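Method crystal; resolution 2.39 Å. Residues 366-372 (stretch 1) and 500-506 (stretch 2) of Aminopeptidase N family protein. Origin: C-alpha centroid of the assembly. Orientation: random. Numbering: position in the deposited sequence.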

# COMPACT_ATOMS: atom_id res chain seq x y z
N ASN A 366 -0.16 16.43 -2.79
CA ASN A 366 0.99 17.03 -3.43
C ASN A 366 2.03 17.49 -2.40
O ASN A 366 2.08 16.98 -1.28
N GLU A 367 2.85 18.46 -2.79
CA GLU A 367 3.90 18.98 -1.93
C GLU A 367 3.42 19.60 -0.63
O GLU A 367 4.17 19.66 0.35
N ASN A 368 2.17 20.05 -0.60
CA ASN A 368 1.64 20.69 0.60
C ASN A 368 1.02 19.70 1.57
O ASN A 368 0.40 20.10 2.57
N ALA A 369 1.18 18.41 1.29
CA ALA A 369 0.63 17.35 2.13
C ALA A 369 0.98 17.45 3.62
O ALA A 369 0.09 17.42 4.47
N PRO A 370 2.28 17.59 3.95
CA PRO A 370 2.68 17.69 5.36
C PRO A 370 2.06 18.87 6.11
O PRO A 370 2.01 18.85 7.34
N ASN A 371 1.58 19.87 5.38
CA ASN A 371 0.97 21.05 6.00
C ASN A 371 -0.55 21.02 6.05
O ASN A 371 -1.17 21.82 6.76
N SER A 372 -1.17 20.11 5.30
CA SER A 372 -2.63 20.10 5.22
C SER A 372 -3.38 18.80 5.44
O SER A 372 -4.61 18.81 5.54
N VAL A 500 13.93 21.39 -4.35
CA VAL A 500 13.00 21.41 -3.23
C VAL A 500 11.73 20.57 -3.46
O VAL A 500 11.01 20.75 -4.46
N LEU A 501 11.46 19.66 -2.53
CA LEU A 501 10.30 18.78 -2.63
C LEU A 501 9.11 19.25 -1.79
O LEU A 501 7.98 19.24 -2.27
N ASN A 502 9.36 19.65 -0.55
CA ASN A 502 8.29 20.13 0.34
C ASN A 502 8.79 21.28 1.20
O ASN A 502 9.93 21.29 1.65
N VAL A 503 7.93 22.27 1.44
CA VAL A 503 8.32 23.37 2.31
C VAL A 503 7.34 23.39 3.48
O VAL A 503 6.13 23.54 3.29
N TYR A 504 7.87 23.20 4.69
CA TYR A 504 7.05 23.16 5.90
C TYR A 504 6.62 24.54 6.34
O TYR A 504 7.44 25.45 6.51
N HIS A 505 5.32 24.68 6.54
CA HIS A 505 4.72 25.93 6.96
C HIS A 505 5.39 26.60 8.16
O HIS A 505 5.76 25.93 9.12
N ASP A 506 5.55 27.91 8.07
CA ASP A 506 6.13 28.72 9.14
C ASP A 506 7.59 28.45 9.53
O ASP A 506 8.05 28.93 10.56

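The most striking feature of this contact is that a single side-chain amide, that of Asn-371, reads the backbone of the opposing stretch with both of its polar atoms. Its CA-to-CB bond points toward stretch 2, and the m rotamer (chi1 -52°) sets the amide alongside the chain where the strand gives way to loop. Asn-371 OD1 accepts a hydrogen bond from His-505 N at 2.9 Å, while Asn-371 ND2 donates to Val-503 O at 3.1 Å; both are nearly linear, so the amide spans the backbone around Tyr-504. The second hydrogen of Asn-371 ND2 is donated to Asn-368 OD1 at 2.9 Å, which ties the amide back to its own stretch. Asn-368 itself points away at CB, but its t rotamer brings the carbonyl round to meet Asn-371.

A second asparagine works in the reverse direction. Asn-502, also m, starts out sideways, yet its end comes nearer to stretch 1, and Asn-502 ND2 donates to Glu-367 O at 3.2 Å. Glu-367 O also receives a weak hydrogen bond from water 1 at 2.8 Å; this water accepts from Val-503 N, also at 2.8 Å, and so links the two backbones beside the direct bond.

The apolar contact is made by Pro-370, whose CA-to-CB bond points toward stretch 2 and whose CB lies 3.4 Å from Tyr-504 CE1, oblique to the ring. The tyrosine, in the m rotamer, leaves its backbone sideways but brings its ring nearer to the proline.

Glu-367 lays CB 3.3 Å from Leu-501 O, while its p rotamer leads the carboxylate away from stretch 2. His-505 behaves similarly: His-505 CB lies 3.6 Å from Asn-371 OD1, but the t rotamer carries the imidazole away; the polar contact is made by the backbone N.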

# COMPACT_ATOMS: atom_id res chain seq x y z
CB ASN A 366 0.57 18.19 -4.34
CG ASN A 366 -0.27 19.23 -3.61
OD1 ASN A 366 -0.02 19.53 -2.44
ND2 ASN A 366 -1.25 19.78 -4.31
CB GLU A 367 4.76 20.00 -2.70
CG GLU A 367 4.03 21.26 -3.16
CD GLU A 367 3.00 21.00 -4.26
OE1 GLU A 367 3.17 20.03 -5.04
OE2 GLU A 367 2.03 21.78 -4.35
CB ASN A 368 0.62 21.76 0.20
CG ASN A 368 0.35 22.76 1.32
OD1 ASN A 368 1.27 23.44 1.79
ND2 ASN A 368 -0.91 22.86 1.73
CB ALA A 369 1.04 15.99 1.59
CB PRO A 370 4.21 17.80 5.29
CG PRO A 370 4.56 17.20 3.96
CD PRO A 370 3.45 17.70 3.06
CB ASN A 371 1.35 22.32 5.23
CG ASN A 371 2.84 22.48 5.02
OD1 ASN A 371 3.64 22.40 5.96
ND2 ASN A 371 3.23 22.72 3.77
CB SER A 372 -3.05 20.68 3.87
OG SER A 372 -2.47 19.94 2.81
CB VAL A 500 12.61 22.88 -2.88
CG1 VAL A 500 11.68 22.91 -1.69
CG2 VAL A 500 13.88 23.67 -2.58
CB LEU A 501 10.71 17.36 -2.23
CG LEU A 501 11.93 16.80 -2.97
CD1 LEU A 501 12.34 15.46 -2.38
CD2 LEU A 501 11.60 16.66 -4.45
CB ASN A 502 7.82 19.02 1.29
CG ASN A 502 7.63 17.70 0.60
OD1 ASN A 502 8.58 16.95 0.40
ND2 ASN A 502 6.39 17.41 0.22
CB VAL A 503 8.29 24.71 1.56
CG1 VAL A 503 8.59 25.86 2.55
CG2 VAL A 503 9.32 24.71 0.43
CB TYR A 504 7.80 22.46 7.03
CG TYR A 504 8.01 20.99 6.74
CD1 TYR A 504 6.98 20.07 6.92
CD2 TYR A 504 9.24 20.53 6.27
CE1 TYR A 504 7.17 18.71 6.62
CE2 TYR A 504 9.44 19.19 5.97
CZ TYR A 504 8.40 18.28 6.15
OH TYR A 504 8.60 16.96 5.86
CB HIS A 505 3.25 25.70 7.29
CG HIS A 505 2.49 26.97 7.55
ND1 HIS A 505 2.23 27.89 6.56
CD2 HIS A 505 1.96 27.46 8.69
CE1 HIS A 505 1.56 28.91 7.08
NE2 HIS A 505 1.39 28.67 8.37
CB ASP A 506 5.25 28.64 10.39
CG ASP A 506 5.42 29.84 11.30
OD1 ASP A 506 5.37 30.97 10.80
OD2 ASP A 506 5.59 29.64 12.52
O HOH W 1 5.49 22.16 0.02